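Local coordinates for protein mucin-like protocadherin (Homo sapiens, PDB 6OAE) that probably joins neighbouring microvilli of epithelial cells through calcium-dependent heterophilic adhesion with CDHR2, here as its first two extracellular cadherin repeats, at residues V15-N20 with V93-P98; V58-E63 with V88-V93. All coordinates share one frame; numbering follows the deposited sequence.

Interaction 1: residues V15-N20 with V93-P98; sequences VEENTN and VNDNAP. With CA (calcium ion), chain C; CA (calcium ion), chain D; CA (calcium ion), chain E.
Glu17 and Asp95 meet tip to tip across two calcium ions, and this metal bridging dominates the contact. Each carboxylate spans the pair. Glu17 OE1 and Asp95 OD1 bind the chain C calcium, Glu17 OE2 and Asp95 OD2 the chain D calcium, with Asp95 OD2 2.2 Å from the latter ion. The two carboxylate planes are turned 64° apart, and Glu17 OE2 lies 3.2 Å from Asp95 OD2, a closeness of like charges that the shared metal would offset. The backbone carbonyl oxygen of Val93 adds a ligand to the chain C ion.

Two hydrogen bonds fix these ligands. Val93 N donates to the anti lone pair of Glu17 OE1 at 2.8 Å, nearly straight at 164°, so this oxygen is held by both a metal and an N-H. Asn18 ND2 reaches Asp95 OD2 at 2.9 Å; the acceptor lies close to the amide plane, whereas the donor stands above the carboxylate plane. Asn18 OD1 accepts a hydrogen bond from a water that is itself a ligand of the chain D calcium.

Apolar contact is slight: Val93 CG2 lies 3.8 Å from Glu17 CG. That CG sits between the backbone N and the carbonyl carbon (chi1 59°), and the chain then runs out extended, carrying the carboxylate past Val93 to both ions. A type II turn from Glu16 to Thr19 sets Glu17 and Asn18 at its corner.

On either side of Asp95 in sequence, Asn94 OD1 and Asn96 O bind the third calcium. Together with Asp92 just before it, 93-96 forms the Asp-x-Asn-Asp-Asn linker, which with acidic residues of both repeats builds the three-calcium junction between successive cadherin repeats.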
ATOM      1  N   VAL A  15     -15.526  -1.719   6.162  1.00 23.79           N
ATOM      2  CA  VAL A  15     -14.896  -3.021   6.515  1.00 23.12           C
ATOM      3  C   VAL A  15     -13.399  -2.878   6.250  1.00 23.64           C
ATOM      4  O   VAL A  15     -13.042  -2.552   5.142  1.00 22.90           O
ATOM      5  CB  VAL A  15     -15.514  -4.199   5.735  1.00 22.77           C
ATOM      6  CG1 VAL A  15     -14.859  -5.521   6.105  1.00 22.88           C
ATOM      7  CG2 VAL A  15     -17.029  -4.288   5.946  1.00 23.09           C
ATOM      8  N   GLU A  16     -12.568  -3.121   7.256  1.00 24.16           N
ATOM      9  CA  GLU A  16     -11.097  -3.131   7.072  1.00 26.02           C
ATOM     10  C   GLU A  16     -10.749  -4.305   6.171  1.00 23.88           C
ATOM     11  O   GLU A  16     -11.300  -5.397   6.378  1.00 23.06           O
ATOM     12  CB  GLU A  16     -10.341  -3.279   8.384  1.00 29.36           C
ATOM     13  CG  GLU A  16     -10.602  -2.146   9.337  1.00 33.96           C
ATOM     14  CD  GLU A  16      -9.480  -1.883  10.326  1.00 37.97           C
ATOM     15  OE1 GLU A  16      -8.655  -2.802  10.585  1.00 40.56           O
ATOM     16  OE2 GLU A  16      -9.437  -0.763  10.822  1.00 43.06           O
ATOM     17  N   GLU A  17      -9.870  -4.087   5.203  1.00 23.08           N
ATOM     18  CA  GLU A  17      -9.437  -5.188   4.312  1.00 22.00           C
ATOM     19  C   GLU A  17      -8.847  -6.293   5.180  1.00 21.06           C
ATOM     20  O   GLU A  17      -8.372  -5.990   6.302  1.00 20.17           O
ATOM     21  CB  GLU A  17      -8.460  -4.711   3.256  1.00 21.24           C
ATOM     22  CG  GLU A  17      -7.193  -4.099   3.809  1.00 21.60           C
ATOM     23  CD  GLU A  17      -6.105  -3.972   2.765  1.00 22.83           C
ATOM     24  OE1 GLU A  17      -5.239  -3.102   2.935  1.00 22.21           O
ATOM     25  OE2 GLU A  17      -6.130  -4.744   1.802  1.00 22.32           O
ATOM     26  N   ASN A  18      -8.923  -7.534   4.694  1.00 21.59           N
ATOM     27  CA  ASN A  18      -8.414  -8.755   5.366  1.00 22.45           C
ATOM     28  C   ASN A  18      -9.305  -9.137   6.558  1.00 22.98           C
ATOM     29  O   ASN A  18      -8.929 -10.058   7.257  1.00 24.46           O
ATOM     30  CB  ASN A  18      -6.935  -8.619   5.751  1.00 22.36           C
ATOM     31  CG  ASN A  18      -6.104  -8.205   4.558  1.00 23.02           C
ATOM     32  OD1 ASN A  18      -6.397  -8.605   3.431  1.00 23.50           O
ATOM     33  ND2 ASN A  18      -5.078  -7.396   4.787  1.00 22.73           N
ATOM     34  N   THR A  19     -10.440  -8.479   6.772  1.00 22.57           N
ATOM     35  CA  THR A  19     -11.426  -8.885   7.795  1.00 23.56           C
ATOM     36  C   THR A  19     -12.395  -9.899   7.194  1.00 23.84           C
ATOM     37  O   THR A  19     -12.958  -9.617   6.123  1.00 22.86           O
ATOM     38  CB  THR A  19     -12.183  -7.689   8.378  1.00 25.09           C
ATOM     39  OG1 THR A  19     -11.163  -6.769   8.775  1.00 26.73           O
ATOM     40  CG2 THR A  19     -13.065  -8.085   9.540  1.00 25.97           C
ATOM     41  N   ASN A  20     -12.565 -11.028   7.883  1.00 23.65           N
ATOM     42  CA  ASN A  20     -13.566 -12.074   7.552  1.00 24.81           C
ATOM     43  C   ASN A  20     -14.863 -11.650   8.236  1.00 23.69           C
ATOM     44  O   ASN A  20     -14.929 -11.720   9.466  1.00 23.01           O
ATOM     45  CB  ASN A  20     -13.041 -13.448   7.973  1.00 27.11           C
ATOM     46  CG  ASN A  20     -14.044 -14.573   7.891  1.00 30.95           C
ATOM     47  OD1 ASN A  20     -15.254 -14.342   7.747  1.00 36.44           O
ATOM     48  ND2 ASN A  20     -13.560 -15.799   8.015  1.00 32.02           N
ATOM     49  N   VAL A  93      -5.371  -1.127   4.983  1.00 25.42           N
ATOM     50  CA  VAL A  93      -4.502  -1.592   6.093  1.00 26.56           C
ATOM     51  C   VAL A  93      -3.068  -1.587   5.542  1.00 25.95           C
ATOM     52  O   VAL A  93      -2.887  -1.818   4.312  1.00 24.90           O
ATOM     53  CB  VAL A  93      -4.961  -2.983   6.575  1.00 28.05           C
ATOM     54  CG1 VAL A  93      -3.916  -3.690   7.440  1.00 29.95           C
ATOM     55  CG2 VAL A  93      -6.304  -2.897   7.307  1.00 29.13           C
ATOM     56  N   ASN A  94      -2.087  -1.320   6.394  1.00 25.94           N
ATOM     57  CA  ASN A  94      -0.655  -1.442   6.022  1.00 26.01           C
ATOM     58  C   ASN A  94      -0.335  -2.939   5.998  1.00 25.21           C
ATOM     59  O   ASN A  94       0.162  -3.465   7.017  1.00 23.73           O
ATOM     60  CB  ASN A  94       0.236  -0.610   6.966  1.00 26.95           C
ATOM     61  CG  ASN A  94       1.699  -0.708   6.593  1.00 27.04           C
ATOM     62  OD1 ASN A  94       2.016  -1.231   5.531  1.00 25.03           O
ATOM     63  ND2 ASN A  94       2.584  -0.223   7.456  1.00 27.91           N
ATOM     64  N   ASP A  95      -0.637  -3.620   4.888  1.00 24.55           N
ATOM     65  CA  ASP A  95      -0.532  -5.099   4.776  1.00 25.55           C
ATOM     66  C   ASP A  95       0.528  -5.514   3.736  1.00 25.71           C
ATOM     67  O   ASP A  95       0.656  -6.739   3.490  1.00 26.48           O
ATOM     68  CB  ASP A  95      -1.907  -5.732   4.491  1.00 24.54           C
ATOM     69  CG  ASP A  95      -2.585  -5.344   3.191  1.00 24.05           C
ATOM     70  OD1 ASP A  95      -2.287  -4.259   2.660  1.00 24.76           O
ATOM     71  OD2 ASP A  95      -3.455  -6.145   2.700  1.00 23.31           O
ATOM     72  N   ASN A  96       1.268  -4.556   3.165  1.00 25.52           N
ATOM     73  CA  ASN A  96       2.325  -4.788   2.152  1.00 24.45           C
ATOM     74  C   ASN A  96       3.635  -4.185   2.658  1.00 25.31           C
ATOM     75  O   ASN A  96       3.604  -3.109   3.296  1.00 23.87           O
ATOM     76  CB  ASN A  96       1.923  -4.223   0.786  1.00 24.04           C
ATOM     77  CG  ASN A  96       0.777  -5.005   0.172  1.00 24.71           C
ATOM     78  OD1 ASN A  96       0.990  -6.034  -0.457  1.00 26.52           O
ATOM     79  ND2 ASN A  96      -0.436  -4.527   0.350  1.00 23.57           N
ATOM     80  N   ALA A  97       4.747  -4.876   2.406  1.00 24.85           N
ATOM     81  CA  ALA A  97       6.103  -4.420   2.790  1.00 24.42           C
ATOM     82  C   ALA A  97       6.699  -3.660   1.609  1.00 25.38           C
ATOM     83  O   ALA A  97       6.423  -3.978   0.445  1.00 24.92           O
ATOM     84  CB  ALA A  97       6.964  -5.589   3.208  1.00 24.10           C
ATOM     85  N   PRO A  98       7.512  -2.608   1.851  1.00 24.81           N
ATOM     86  CA  PRO A  98       8.227  -1.961   0.760  1.00 25.47           C
ATOM     87  C   PRO A  98       9.299  -2.944   0.281  1.00 25.79           C
ATOM     88  O   PRO A  98       9.791  -3.741   1.060  1.00 25.56           O
ATOM     89  CB  PRO A  98       8.803  -0.674   1.379  1.00 25.84           C
ATOM     90  CG  PRO A  98       8.917  -1.005   2.865  1.00 25.23           C
ATOM     91  CD  PRO A  98       7.790  -1.982   3.148  1.00 25.45           C
TER
HETATM   92 CA    CA C 302      -3.242  -2.273   2.025  1.00 21.83          CA
HETATM   93 CA    CA D 303      -4.384  -5.894   0.703  1.00 23.27          CA
HETATM   94 CA    CA E 304       3.092  -0.887   3.454  1.00 23.42          CA
HETATM   95  O   HOH W   1      -5.205  -8.126   1.081  1.00 21.40           O

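Interaction 2: residues V58-E63 with V88-V93; sequences VTPDYE and VSVLDV. With CA (calcium ion), chain C; CA (calcium ion), chain D.
At the calcium-binding end of the first cadherin repeat, the loop 58-63 folds against the end of strand 79-91 and the start of the linker that follows it. Tyr62 carries much of the contact. With CG anti to the backbone N (chi1 -176°), its ring lies under Asp92, whose CB stands 3.5 Å from the ring centroid and only 9° off the ring normal, a CH-pi contact over the face. The carbonyl oxygen of Val90 sits at the ring edge, 3.2 Å from Tyr62 CD1. Nearer the start of the loop, Pro60 CB packs against both methyls of Val90, 3.7 Å from Val90 CG2.

Glu63 bends at chi2 (71°) to bring its carboxylate to the metals. Both its oxygens bind the chain C calcium, and OE1 also binds the chain D ion at 2.3 Å. Asp92 OD1 reaches the chain C calcium at 2.2 Å and lies 3.0 Å from Glu63 OE2. Asp61 OD1 binds the chain D ion and accepts from Glu63 N, an Asx turn that ties the two acidic ligands together.

An alanine in place of Tyr62 would probably open a gap beneath Asp92 CB and leave that metal-bound side chain less firmly seated. No hydrogen bond joins the two segments, so apolar packing and shared calcium hold them, and the crowded carboxylates are likely to depend on the ions to balance their charge.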
ATOM      1  N   VAL A  58     -16.679 -13.031   1.021  1.00 26.74           N
ATOM      2  CA  VAL A  58     -15.221 -12.896   0.735  1.00 26.79           C
ATOM      3  C   VAL A  58     -14.555 -11.898   1.688  1.00 25.44           C
ATOM      4  O   VAL A  58     -15.241 -11.033   2.299  1.00 23.44           O
ATOM      5  CB  VAL A  58     -15.018 -12.503  -0.734  1.00 28.49           C
ATOM      6  CG1 VAL A  58     -15.563 -13.576  -1.668  1.00 29.22           C
ATOM      7  CG2 VAL A  58     -15.645 -11.165  -1.058  1.00 28.78           C
ATOM      8  N   THR A  59     -13.244 -12.041   1.811  1.00 25.13           N
ATOM      9  CA  THR A  59     -12.391 -11.177   2.637  1.00 25.79           C
ATOM     10  C   THR A  59     -11.862 -10.093   1.699  1.00 25.05           C
ATOM     11  O   THR A  59     -11.089 -10.379   0.781  1.00 24.41           O
ATOM     12  CB  THR A  59     -11.359 -12.019   3.397  1.00 27.92           C
ATOM     13  OG1 THR A  59     -12.044 -12.713   4.448  1.00 29.39           O
ATOM     14  CG2 THR A  59     -10.272 -11.162   3.996  1.00 27.83           C
ATOM     15  N   PRO A  60     -12.264  -8.818   1.881  1.00 22.92           N
ATOM     16  CA  PRO A  60     -11.881  -7.757   0.954  1.00 23.49           C
ATOM     17  C   PRO A  60     -10.376  -7.476   0.932  1.00 22.93           C
ATOM     18  O   PRO A  60      -9.686  -7.762   1.926  1.00 21.02           O
ATOM     19  CB  PRO A  60     -12.575  -6.497   1.494  1.00 23.53           C
ATOM     20  CG  PRO A  60     -13.619  -7.012   2.434  1.00 24.09           C
ATOM     21  CD  PRO A  60     -13.088  -8.312   2.974  1.00 23.97           C
ATOM     22  N   ASP A  61      -9.917  -6.935  -0.189  1.00 22.73           N
ATOM     23  CA  ASP A  61      -8.508  -6.530  -0.411  1.00 23.76           C
ATOM     24  C   ASP A  61      -8.535  -5.146  -1.045  1.00 24.72           C
ATOM     25  O   ASP A  61      -8.891  -5.041  -2.223  1.00 24.04           O
ATOM     26  CB  ASP A  61      -7.763  -7.543  -1.275  1.00 24.52           C
ATOM     27  CG  ASP A  61      -6.362  -7.110  -1.693  1.00 24.02           C
ATOM     28  OD1 ASP A  61      -5.878  -6.114  -1.161  1.00 25.21           O
ATOM     29  OD2 ASP A  61      -5.795  -7.774  -2.552  1.00 24.78           O
ATOM     30  N   TYR A  62      -8.159  -4.133  -0.276  1.00 24.42           N
ATOM     31  CA  TYR A  62      -8.142  -2.714  -0.702  1.00 25.16           C
ATOM     32  C   TYR A  62      -7.334  -2.518  -2.003  1.00 25.62           C
ATOM     33  O   TYR A  62      -7.724  -1.636  -2.814  1.00 26.19           O
ATOM     34  CB  TYR A  62      -7.597  -1.835   0.415  1.00 25.59           C
ATOM     35  CG  TYR A  62      -7.648  -0.372   0.092  1.00 26.09           C
ATOM     36  CD1 TYR A  62      -8.773   0.377   0.388  1.00 26.37           C
ATOM     37  CD2 TYR A  62      -6.583   0.261  -0.529  1.00 27.08           C
ATOM     38  CE1 TYR A  62      -8.843   1.733   0.088  1.00 27.57           C
ATOM     39  CE2 TYR A  62      -6.637   1.611  -0.835  1.00 27.18           C
ATOM     40  CZ  TYR A  62      -7.769   2.348  -0.529  1.00 29.03           C
ATOM     41  OH  TYR A  62      -7.817   3.679  -0.834  1.00 30.85           O
ATOM     42  N   GLU A  63      -6.273  -3.296  -2.213  1.00 26.47           N
ATOM     43  CA  GLU A  63      -5.400  -3.209  -3.416  1.00 26.81           C
ATOM     44  C   GLU A  63      -6.098  -3.825  -4.654  1.00 29.15           C
ATOM     45  O   GLU A  63      -5.701  -3.491  -5.771  1.00 27.69           O
ATOM     46  CB  GLU A  63      -4.043  -3.864  -3.137  1.00 26.23           C
ATOM     47  CG  GLU A  63      -3.105  -3.004  -2.293  1.00 25.82           C
ATOM     48  CD  GLU A  63      -3.456  -2.827  -0.817  1.00 25.10           C
ATOM     49  OE1 GLU A  63      -3.633  -3.847  -0.118  1.00 25.90           O
ATOM     50  OE2 GLU A  63      -3.541  -1.677  -0.348  1.00 24.62           O
ATOM     51  N   VAL A  88     -20.228  -1.379   0.532  1.00 21.84           N
ATOM     52  CA  VAL A  88     -19.147  -1.704   1.493  1.00 21.55           C
ATOM     53  C   VAL A  88     -17.924  -0.906   1.055  1.00 21.22           C
ATOM     54  O   VAL A  88     -17.359  -1.199  -0.011  1.00 21.93           O
ATOM     55  CB  VAL A  88     -18.846  -3.200   1.601  1.00 21.40           C
ATOM     56  CG1 VAL A  88     -17.700  -3.434   2.573  1.00 22.07           C
ATOM     57  CG2 VAL A  88     -20.070  -3.997   2.017  1.00 21.96           C
ATOM     58  N   SER A  89     -17.561   0.076   1.851  1.00 21.31           N
ATOM     59  CA  SER A  89     -16.331   0.858   1.694  1.00 22.44           C
ATOM     60  C   SER A  89     -15.212   0.076   2.390  1.00 21.74           C
ATOM     61  O   SER A  89     -15.282  -0.087   3.614  1.00 21.85           O
ATOM     62  CB  SER A  89     -16.512   2.221   2.245  1.00 23.82           C
ATOM     63  OG  SER A  89     -15.292   2.922   2.173  1.00 27.43           O
ATOM     64  N   VAL A  90     -14.222  -0.392   1.634  1.00 22.24           N
ATOM     65  CA  VAL A  90     -13.085  -1.180   2.174  1.00 22.47           C
ATOM     66  C   VAL A  90     -12.000  -0.202   2.634  1.00 24.51           C
ATOM     67  O   VAL A  90     -11.620   0.675   1.843  1.00 26.13           O
ATOM     68  CB  VAL A  90     -12.542  -2.173   1.138  1.00 22.13           C
ATOM     69  CG1 VAL A  90     -11.397  -2.984   1.723  1.00 21.97           C
ATOM     70  CG2 VAL A  90     -13.640  -3.080   0.606  1.00 22.34           C
ATOM     71  N   LEU A  91     -11.502  -0.376   3.854  1.00 25.44           N
ATOM     72  CA  LEU A  91     -10.499   0.521   4.467  1.00 26.48           C
ATOM     73  C   LEU A  91      -9.120  -0.100   4.280  1.00 26.19           C
ATOM     74  O   LEU A  91      -8.947  -1.318   4.539  1.00 22.84           O
ATOM     75  CB  LEU A  91     -10.784   0.732   5.953  1.00 28.09           C
ATOM     76  CG  LEU A  91     -12.156   1.299   6.300  1.00 30.88           C
ATOM     77  CD1 LEU A  91     -12.273   1.512   7.802  1.00 31.06           C
ATOM     78  CD2 LEU A  91     -12.443   2.587   5.537  1.00 31.57           C
ATOM     79  N   ASP A  92      -8.173   0.723   3.861  1.00 25.89           N
ATOM     80  CA  ASP A  92      -6.779   0.284   3.633  1.00 26.74           C
ATOM     81  C   ASP A  92      -6.127  -0.044   4.977  1.00 26.67           C
ATOM     82  O   ASP A  92      -6.343   0.699   5.989  1.00 25.21           O
ATOM     83  CB  ASP A  92      -5.975   1.328   2.857  1.00 28.30           C
ATOM     84  CG  ASP A  92      -4.554   0.864   2.596  1.00 29.31           C
ATOM     85  OD1 ASP A  92      -4.367  -0.365   2.276  1.00 27.82           O
ATOM     86  OD2 ASP A  92      -3.633   1.707   2.757  1.00 31.74           O
ATOM     87  N   VAL A  93      -5.371  -1.127   4.983  1.00 25.42           N
ATOM     88  CA  VAL A  93      -4.502  -1.592   6.093  1.00 26.56           C
ATOM     89  C   VAL A  93      -3.068  -1.587   5.542  1.00 25.95           C
ATOM     90  O   VAL A  93      -2.887  -1.818   4.312  1.00 24.90           O
ATOM     91  CB  VAL A  93      -4.961  -2.983   6.575  1.00 28.05           C
ATOM     92  CG1 VAL A  93      -3.916  -3.690   7.440  1.00 29.95           C
ATOM     93  CG2 VAL A  93      -6.304  -2.897   7.307  1.00 29.13           C
TER
HETATM   94 CA    CA C 302      -3.242  -2.273   2.025  1.00 21.83          CA
HETATM   95 CA    CA D 303      -4.384  -5.894   0.703  1.00 23.27          CA
HETATM   96  O   HOH W   1      -5.205  -8.126   1.081  1.00 21.40           O

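Interactions 1 and 2 share two calcium ions, those of chains C and D, and the water bound to the latter; their centres are about 7 Å apart, and both include Val93. The 58-63 with 88-93 contact is nested along the chain within the loop closed by 15-20 with 93-98. Strand 12-16 leads into 15-20 of interaction 1, and its sheet neighbour 79-91 leads into 88-93 of interaction 2. Glu17 OE1 and Asp92 OD1 come within 2.9 Å of each other as ligands of the chain C calcium, while Asn18 N probably hydrogen-bonds Pro60 O at 2.9 Å. Asp131 of the second repeat binds both the chain C and third ions, so the cluster couples both repeats.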